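Local structure of beta-glucuronidase (uncultured Clostridium sp., 6U7J) at residues Glu80-Val85 with Glu134-Leu139; Pro418-Glu423 with Glu454-Ser459. The protein hydrolyses beta-D-glucuronides as a gut bacterial glycoside hydrolase of family 2, and probably releases estrogens from their glucuronide conjugates. One frame throughout, in Å; residues are numbered along the deposited sequence.

Contact 1: residues Glu80-Val85 with Glu134-Leu139; sequences ERKFAV and EGENRL
Residues 80-85 and 135-139 run antiparallel, their axes 4.4 Å apart at closest approach, and the hydrogen-bonded pairs Arg81-Leu139, Phe83-Asn137 and Val85-Gly135 supply six N-H...O bonds. Phe83 carries its ring in the crowded position between backbone N and carbonyl carbon (chi1 71°), which lays it over Asn137: CB of Asn137 is 3.8 Å from the Phe83 ring centroid, a CH-pi contact over the face, with the amide turned only 15° from the ring plane. Leu139 CB comes to the ring edge, 4.0 Å from Phe83 CD1. The Asn137 amide is held by Asn133 O on its ND2 and Asn110 ND2 on its OD1. On the other face, Arg138 bends at chi3 (60°) so that NH1 donates to Glu80 OE1 at 2.9 Å, within the guanidinium plane but above the carboxylate plane. Glu80 OE1 also bonds Thr140, and OE2 the backbone N of Leu49. Lys82 and Glu136 cross obliquely, Lys82 CD 3.5 Å from Glu136 OE2, without a salt bridge. Phe83, Val85 and Leu139 reach Leu94, Leu96, Ile107 and Leu109 of other strands, as expected for the interior of the jelly-roll beta-sandwich that forms the family 2 sugar-binding domain.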
ATOM      1  N   GLU B  80     -32.400 -14.591 -16.497  1.00 29.49           N
ATOM      2  CA  GLU B  80     -33.746 -14.420 -17.022  1.00 31.03           C
ATOM      3  C   GLU B  80     -34.190 -12.976 -16.875  1.00 30.63           C
ATOM      4  O   GLU B  80     -33.883 -12.329 -15.869  1.00 28.77           O
ATOM      5  CB  GLU B  80     -34.739 -15.331 -16.295  1.00 30.09           C
ATOM      6  CG  GLU B  80     -36.147 -15.231 -16.801  1.00 31.93           C
ATOM      7  CD  GLU B  80     -36.979 -16.392 -16.307  1.00 37.86           C
ATOM      8  OE1 GLU B  80     -37.028 -17.418 -17.018  1.00 39.23           O
ATOM      9  OE2 GLU B  80     -37.540 -16.292 -15.190  1.00 39.86           O
ATOM     10  N   ARG B  81     -34.910 -12.482 -17.882  1.00 25.44           N
ATOM     11  CA  ARG B  81     -35.620 -11.218 -17.750  1.00 26.39           C
ATOM     12  C   ARG B  81     -36.815 -11.218 -18.695  1.00 31.23           C
ATOM     13  O   ARG B  81     -36.993 -12.122 -19.514  1.00 32.47           O
ATOM     14  CB  ARG B  81     -34.699 -10.018 -18.015  1.00 28.66           C
ATOM     15  CG  ARG B  81     -34.307  -9.821 -19.470  1.00 30.13           C
ATOM     16  CD  ARG B  81     -33.816  -8.410 -19.724  1.00 28.74           C
ATOM     17  NE  ARG B  81     -34.935  -7.477 -19.848  1.00 37.79           N
ATOM     18  CZ  ARG B  81     -34.827  -6.153 -19.786  1.00 35.96           C
ATOM     19  NH1 ARG B  81     -33.646  -5.568 -19.589  1.00 36.35           N
ATOM     20  NH2 ARG B  81     -35.908  -5.411 -19.910  1.00 33.02           N
ATOM     21  N   LYS B  82     -37.643 -10.190 -18.562  1.00 29.56           N
ATOM     22  CA  LYS B  82     -38.783  -9.982 -19.434  1.00 33.01           C
ATOM     23  C   LYS B  82     -38.539  -8.789 -20.357  1.00 37.10           C
ATOM     24  O   LYS B  82     -37.814  -7.855 -20.003  1.00 39.40           O
ATOM     25  CB  LYS B  82     -40.051  -9.792 -18.598  1.00 35.74           C
ATOM     26  CG  LYS B  82     -40.573 -11.156 -18.114  1.00 44.85           C
ATOM     27  CD  LYS B  82     -41.518 -11.079 -16.937  1.00 54.33           C
ATOM     28  CE  LYS B  82     -41.755 -12.477 -16.346  1.00 60.24           C
ATOM     29  NZ  LYS B  82     -40.583 -12.997 -15.562  1.00 60.70           N
ATOM     30  N   PHE B  83     -39.113  -8.848 -21.562  1.00 35.06           N
ATOM     31  CA  PHE B  83     -39.048  -7.736 -22.502  1.00 35.19           C
ATOM     32  C   PHE B  83     -40.370  -7.603 -23.245  1.00 34.88           C
ATOM     33  O   PHE B  83     -41.187  -8.525 -23.283  1.00 37.88           O
ATOM     34  CB  PHE B  83     -37.866  -7.867 -23.490  1.00 31.35           C
ATOM     35  CG  PHE B  83     -38.021  -8.945 -24.532  1.00 39.39           C
ATOM     36  CD1 PHE B  83     -37.561 -10.228 -24.298  1.00 34.64           C
ATOM     37  CD2 PHE B  83     -38.572  -8.657 -25.782  1.00 36.92           C
ATOM     38  CE1 PHE B  83     -37.670 -11.206 -25.271  1.00 33.78           C
ATOM     39  CE2 PHE B  83     -38.691  -9.638 -26.745  1.00 35.65           C
ATOM     40  CZ  PHE B  83     -38.230 -10.910 -26.494  1.00 33.96           C
ATOM     41  N   ALA B  84     -40.576  -6.430 -23.829  1.00 37.10           N
ATOM     42  CA  ALA B  84     -41.829  -6.094 -24.489  1.00 39.92           C
ATOM     43  C   ALA B  84     -41.602  -5.841 -25.969  1.00 38.96           C
ATOM     44  O   ALA B  84     -40.611  -5.205 -26.353  1.00 39.14           O
ATOM     45  CB  ALA B  84     -42.466  -4.860 -23.850  1.00 33.58           C
ATOM     46  N   VAL B  85     -42.499  -6.356 -26.801  1.00 38.11           N
ATOM     47  CA  VAL B  85     -42.592  -5.956 -28.203  1.00 36.18           C
ATOM     48  C   VAL B  85     -43.706  -4.921 -28.313  1.00 38.67           C
ATOM     49  O   VAL B  85     -44.860  -5.235 -27.975  1.00 40.00           O
ATOM     50  CB  VAL B  85     -42.853  -7.153 -29.139  1.00 40.72           C
ATOM     51  CG1 VAL B  85     -42.809  -6.693 -30.607  1.00 38.97           C
ATOM     52  CG2 VAL B  85     -41.830  -8.253 -28.923  1.00 38.27           C
ATOM     53  N   GLU B 134     -46.630  -9.853 -29.062  1.00 41.98           N
ATOM     54  CA  GLU B 134     -46.838  -8.457 -28.713  1.00 42.45           C
ATOM     55  C   GLU B 134     -46.945  -8.325 -27.199  1.00 41.67           C
ATOM     56  O   GLU B 134     -47.545  -9.163 -26.523  1.00 42.01           O
ATOM     57  CB  GLU B 134     -48.103  -7.929 -29.389  1.00 45.33           C
ATOM     58  CG  GLU B 134     -48.334  -6.443 -29.215  1.00 46.48           C
ATOM     59  CD  GLU B 134     -49.613  -5.982 -29.898  1.00 52.20           C
ATOM     60  OE1 GLU B 134     -49.627  -5.892 -31.148  1.00 48.52           O
ATOM     61  OE2 GLU B 134     -50.602  -5.706 -29.180  1.00 53.39           O
ATOM     62  N   GLY B 135     -46.346  -7.276 -26.657  1.00 40.84           N
ATOM     63  CA  GLY B 135     -46.298  -7.161 -25.216  1.00 40.14           C
ATOM     64  C   GLY B 135     -45.225  -8.037 -24.599  1.00 39.01           C
ATOM     65  O   GLY B 135     -44.157  -8.235 -25.184  1.00 36.39           O
ATOM     66  N   GLU B 136     -45.536  -8.595 -23.428  1.00 37.66           N
ATOM     67  CA  GLU B 136     -44.541  -9.206 -22.555  1.00 40.17           C
ATOM     68  C   GLU B 136     -44.038 -10.546 -23.088  1.00 39.95           C
ATOM     69  O   GLU B 136     -44.817 -11.379 -23.557  1.00 35.23           O
ATOM     70  CB  GLU B 136     -45.150  -9.389 -21.165  1.00 44.05           C
ATOM     71  CG  GLU B 136     -44.311 -10.175 -20.207  1.00 50.30           C
ATOM     72  CD  GLU B 136     -44.415  -9.651 -18.787  1.00 59.73           C
ATOM     73  OE1 GLU B 136     -44.124  -8.452 -18.565  1.00 65.84           O
ATOM     74  OE2 GLU B 136     -44.789 -10.445 -17.896  1.00 67.44           O
ATOM     75  N   ASN B 137     -42.717 -10.739 -23.023  1.00 31.11           N
ATOM     76  CA  ASN B 137     -42.051 -12.000 -23.333  1.00 32.71           C
ATOM     77  C   ASN B 137     -41.071 -12.342 -22.207  1.00 37.94           C
ATOM     78  O   ASN B 137     -40.640 -11.469 -21.448  1.00 33.11           O
ATOM     79  CB  ASN B 137     -41.300 -11.927 -24.677  1.00 33.19           C
ATOM     80  CG  ASN B 137     -42.242 -11.801 -25.876  1.00 39.45           C
ATOM     81  OD1 ASN B 137     -42.488 -12.776 -26.585  1.00 37.56           O
ATOM     82  ND2 ASN B 137     -42.780 -10.603 -26.093  1.00 33.81           N
ATOM     83  N   ARG B 138     -40.714 -13.621 -22.103  1.00 33.47           N
ATOM     84  CA  ARG B 138     -39.750 -14.081 -21.113  1.00 34.08           C
ATOM     85  C   ARG B 138     -38.509 -14.573 -21.832  1.00 34.14           C
ATOM     86  O   ARG B 138     -38.604 -15.394 -22.752  1.00 34.71           O
ATOM     87  CB  ARG B 138     -40.323 -15.196 -20.230  1.00 36.18           C
ATOM     88  CG  ARG B 138     -39.344 -15.707 -19.172  1.00 36.34           C
ATOM     89  CD  ARG B 138     -40.044 -16.493 -18.040  1.00 38.71           C
ATOM     90  NE  ARG B 138     -40.747 -17.662 -18.549  1.00 36.47           N
ATOM     91  CZ  ARG B 138     -40.168 -18.835 -18.781  1.00 40.47           C
ATOM     92  NH1 ARG B 138     -38.877 -18.999 -18.527  1.00 39.79           N
ATOM     93  NH2 ARG B 138     -40.875 -19.841 -19.272  1.00 38.87           N
ATOM     94  N   LEU B 139     -37.351 -14.070 -21.412  1.00 31.06           N
ATOM     95  CA  LEU B 139     -36.073 -14.394 -22.031  1.00 33.29           C
ATOM     96  C   LEU B 139     -35.205 -15.088 -20.990  1.00 34.62           C
ATOM     97  O   LEU B 139     -34.924 -14.513 -19.930  1.00 29.40           O
ATOM     98  CB  LEU B 139     -35.391 -13.128 -22.572  1.00 29.94           C
ATOM     99  CG  LEU B 139     -33.985 -13.319 -23.150  1.00 32.96           C
ATOM    100  CD1 LEU B 139     -33.966 -14.407 -24.224  1.00 29.24           C
ATOM    101  CD2 LEU B 139     -33.430 -12.005 -23.704  1.00 31.79           C
TER

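Contact 2: residues Pro418-Glu423 with Glu454-Ser459. Unlike the reference sequence in segment 454-459: Glu455 (reference Asp).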
ATOM      1  N   PRO B 418       1.098 -20.458 -29.166  1.00 38.35           N
ATOM      2  CA  PRO B 418       0.879 -21.901 -29.304  1.00 37.96           C
ATOM      3  C   PRO B 418       2.196 -22.635 -29.129  1.00 36.92           C
ATOM      4  O   PRO B 418       3.277 -22.075 -29.304  1.00 37.10           O
ATOM      5  CB  PRO B 418       0.354 -22.040 -30.741  1.00 37.08           C
ATOM      6  CG  PRO B 418       1.100 -20.962 -31.476  1.00 37.39           C
ATOM      7  CD  PRO B 418       1.245 -19.806 -30.483  1.00 35.58           C
ATOM      8  N   HIS B 419       2.097 -23.917 -28.778  1.00 35.38           N
ATOM      9  CA  HIS B 419       3.297 -24.743 -28.639  1.00 38.64           C
ATOM     10  C   HIS B 419       3.754 -25.158 -30.037  1.00 41.92           C
ATOM     11  O   HIS B 419       3.627 -26.307 -30.465  1.00 39.15           O
ATOM     12  CB  HIS B 419       3.027 -25.944 -27.749  1.00 37.04           C
ATOM     13  CG  HIS B 419       4.275 -26.612 -27.257  1.00 40.73           C
ATOM     14  ND1 HIS B 419       4.432 -27.982 -27.237  1.00 41.95           N
ATOM     15  CD2 HIS B 419       5.426 -26.095 -26.764  1.00 42.94           C
ATOM     16  CE1 HIS B 419       5.626 -28.279 -26.755  1.00 43.69           C
ATOM     17  NE2 HIS B 419       6.249 -27.153 -26.463  1.00 42.78           N
ATOM     18  N   SER B 420       4.277 -24.172 -30.765  1.00 37.94           N
ATOM     19  CA  SER B 420       4.541 -24.306 -32.191  1.00 41.53           C
ATOM     20  C   SER B 420       5.882 -24.978 -32.487  1.00 42.97           C
ATOM     21  O   SER B 420       6.306 -25.003 -33.647  1.00 38.32           O
ATOM     22  CB  SER B 420       4.469 -22.929 -32.869  1.00 38.87           C
ATOM     23  OG  SER B 420       5.425 -22.026 -32.334  1.00 35.94           O
ATOM     24  N   SER B 421       6.552 -25.505 -31.464  1.00 40.54           N
ATOM     25  CA  SER B 421       7.722 -26.351 -31.657  1.00 42.79           C
ATOM     26  C   SER B 421       7.357 -27.763 -32.096  1.00 45.26           C
ATOM     27  O   SER B 421       8.232 -28.485 -32.581  1.00 43.84           O
ATOM     28  CB  SER B 421       8.514 -26.437 -30.360  1.00 40.53           C
ATOM     29  OG  SER B 421       7.713 -27.090 -29.387  1.00 40.54           O
ATOM     30  N   GLU B 422       6.097 -28.173 -31.917  1.00 40.74           N
ATOM     31  CA  GLU B 422       5.647 -29.503 -32.307  1.00 43.83           C
ATOM     32  C   GLU B 422       5.453 -29.583 -33.816  1.00 43.34           C
ATOM     33  O   GLU B 422       4.874 -28.680 -34.427  1.00 43.60           O
ATOM     34  CB  GLU B 422       4.331 -29.852 -31.606  1.00 41.92           C
ATOM     35  CG  GLU B 422       4.404 -29.840 -30.079  1.00 42.11           C
ATOM     36  CD  GLU B 422       3.039 -30.038 -29.412  1.00 46.61           C
ATOM     37  OE1 GLU B 422       2.149 -30.665 -30.027  1.00 45.36           O
ATOM     38  OE2 GLU B 422       2.853 -29.561 -28.268  1.00 48.37           O
ATOM     39  N   GLU B 423       5.926 -30.681 -34.418  1.00 43.20           N
ATOM     40  CA  GLU B 423       5.806 -30.836 -35.866  1.00 44.27           C
ATOM     41  C   GLU B 423       4.347 -30.858 -36.304  1.00 44.67           C
ATOM     42  O   GLU B 423       3.990 -30.274 -37.338  1.00 43.46           O
ATOM     43  CB  GLU B 423       6.521 -32.107 -36.332  1.00 50.18           C
ATOM     44  CG  GLU B 423       6.466 -32.342 -37.848  1.00 51.15           C
ATOM     45  CD  GLU B 423       7.030 -31.176 -38.658  1.00 47.26           C
ATOM     46  OE1 GLU B 423       6.408 -30.783 -39.671  1.00 52.91           O
ATOM     47  OE2 GLU B 423       8.090 -30.644 -38.280  1.00 52.23           O
ATOM     48  N   GLU B 454      14.765 -21.406 -32.633  1.00 44.58           N
ATOM     49  CA  GLU B 454      15.266 -22.610 -33.287  1.00 46.73           C
ATOM     50  C   GLU B 454      14.176 -23.661 -33.455  1.00 46.59           C
ATOM     51  O   GLU B 454      14.193 -24.421 -34.427  1.00 47.85           O
ATOM     52  CB  GLU B 454      16.436 -23.195 -32.491  1.00 44.49           C
ATOM     53  CG  GLU B 454      17.584 -22.226 -32.288  1.00 44.49           C
ATOM     54  CD  GLU B 454      17.430 -21.407 -31.014  1.00 57.58           C
ATOM     55  OE1 GLU B 454      16.372 -21.536 -30.351  1.00 57.85           O
ATOM     56  OE2 GLU B 454      18.362 -20.637 -30.680  1.00 55.76           O
ATOM     57  N   GLU B 455      13.210 -23.711 -32.536  1.00 45.61           N
ATOM     58  CA  GLU B 455      12.214 -24.768 -32.550  1.00 43.02           C
ATOM     59  C   GLU B 455      10.906 -24.382 -33.228  1.00 41.06           C
ATOM     60  O   GLU B 455      10.119 -25.277 -33.555  1.00 43.58           O
ATOM     61  CB  GLU B 455      11.927 -25.224 -31.119  1.00 47.26           C
ATOM     62  CG  GLU B 455      13.186 -25.536 -30.333  1.00 53.08           C
ATOM     63  CD  GLU B 455      13.156 -26.924 -29.719  1.00 65.78           C
ATOM     64  OE1 GLU B 455      13.819 -27.123 -28.678  1.00 73.64           O
ATOM     65  OE2 GLU B 455      12.465 -27.815 -30.272  1.00 66.65           O
ATOM     66  N   ASP B 456      10.658 -23.095 -33.460  1.00 37.32           N
ATOM     67  CA  ASP B 456       9.399 -22.690 -34.067  1.00 41.78           C
ATOM     68  C   ASP B 456       9.251 -23.326 -35.441  1.00 45.35           C
ATOM     69  O   ASP B 456      10.225 -23.495 -36.178  1.00 44.18           O
ATOM     70  CB  ASP B 456       9.301 -21.169 -34.216  1.00 36.88           C
ATOM     71  CG  ASP B 456       8.032 -20.750 -34.948  1.00 38.22           C
ATOM     72  OD1 ASP B 456       6.952 -21.230 -34.549  1.00 33.71           O
ATOM     73  OD2 ASP B 456       8.100 -19.981 -35.929  1.00 38.55           O
ATOM     74  N   LYS B 457       8.009 -23.657 -35.792  1.00 39.64           N
ATOM     75  CA  LYS B 457       7.748 -24.299 -37.067  1.00 39.72           C
ATOM     76  C   LYS B 457       6.602 -23.668 -37.848  1.00 43.05           C
ATOM     77  O   LYS B 457       6.180 -24.247 -38.853  1.00 47.71           O
ATOM     78  CB  LYS B 457       7.492 -25.792 -36.849  1.00 41.72           C
ATOM     79  CG  LYS B 457       8.776 -26.552 -36.499  1.00 39.25           C
ATOM     80  CD  LYS B 457       8.515 -27.987 -36.113  1.00 43.60           C
ATOM     81  CE  LYS B 457       9.776 -28.627 -35.583  1.00 40.41           C
ATOM     82  NZ  LYS B 457      10.284 -27.907 -34.376  1.00 41.23           N
ATOM     83  N   ILE B 458       6.105 -22.488 -37.452  1.00 40.50           N
ATOM     84  CA  ILE B 458       4.921 -21.942 -38.110  1.00 42.20           C
ATOM     85  C   ILE B 458       5.075 -20.494 -38.570  1.00 40.46           C
ATOM     86  O   ILE B 458       4.279 -20.018 -39.389  1.00 39.79           O
ATOM     87  CB  ILE B 458       3.677 -22.067 -37.205  1.00 39.72           C
ATOM     88  CG1 ILE B 458       3.730 -21.064 -36.043  1.00 42.57           C
ATOM     89  CG2 ILE B 458       3.506 -23.494 -36.703  1.00 38.32           C
ATOM     90  CD1 ILE B 458       2.371 -20.898 -35.326  1.00 36.52           C
ATOM     91  N   SER B 459       6.082 -19.773 -38.078  1.00 37.67           N
ATOM     92  CA  SER B 459       6.122 -18.342 -38.376  1.00 38.76           C
ATOM     93  C   SER B 459       6.395 -18.055 -39.846  1.00 39.54           C
ATOM     94  O   SER B 459       6.119 -16.935 -40.301  1.00 35.48           O
ATOM     95  CB  SER B 459       7.161 -17.617 -37.514  1.00 39.02           C
ATOM     96  OG  SER B 459       6.666 -17.434 -36.196  1.00 38.90           O
TER
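Ser420, Asp456 and Lys457 carry this meeting of two irregular loops. Ser420 holds OG between its backbone N and carbonyl carbon (chi1 60°) and donates its hydroxyl hydrogen to Asp456 OD1, with Ser420 OG and Asp456 OD1 2.8 Å apart, along the anti lone pair of that acceptor. CG of Asp456 is anti to its own backbone N, and the carboxylate reaches forward to the following residues: OD1 also accepts Ile458 N, from well above the carboxylate plane, in an Asx turn, while OD2 takes Ser459 N on its syn lone pair. The buried carboxylate is thereby fixed in rotation, and these donors probably stabilise its charge. Lys457 lies alongside the turn His419-Glu422, extended until chi4 (60°) bends its tip across Ser421. There NZ bridges two carbonyls, donating to Ser421 O at 2.8 Å from above the carbonyl plane and to Glu455 O at 2.8 Å on a lone pair; Lys457 N adds a weak bond to Ser420 O. Glu423 crosses the lysine chain at about a right angle, with OE2 3.5 Å from Lys457 CD, but its salt bridge goes to Arg426. Ser421 CB meets Glu455 CB at 3.7 Å, and the CA-H of Ser421 points at Glu455 O. On the other flank Ile458 sets CG1 and CD1 against Ser420 CB, CD1 also reaching Pro418 CG at 4.1 Å. Within the first loop, His419 ND1 makes a very short 2.5 Å bond to Glu422 OE2, itself held by Ile378 N. The two loops follow the adjacent parallel strands 409-416 and 445-449 of the TIM barrel; Met449 packs against Ser420, Asp456 and Ile458, Phe429 of helix 424-439 backs Pro418 and Ile458, and Trp494 of helix 480-498 flanks Asp456.

Overall arrangement
Contact 1 closes in the sugar-binding domain long before contact 2 opens in the TIM barrel, and the two lie on opposite sides of the chain's centre. Their centres are 51 Å apart and their nearest atoms about 36 Å, so neither touches the other. Contact 1 is antiparallel strand pairing in the sandwich, where Ala84 also meets Asn16 of the second subunit; no other chain reaches contact 2. Segment 418-423 follows the fourth barrel strand, 409-416, at whose C-terminal end family 2 hydrolases carry their acid/base glutamate. Contact 2 therefore lies at the C-terminal, catalytic end of the barrel, probably beside the active site, whereas contact 1 is remote from the barrel end of its own chain.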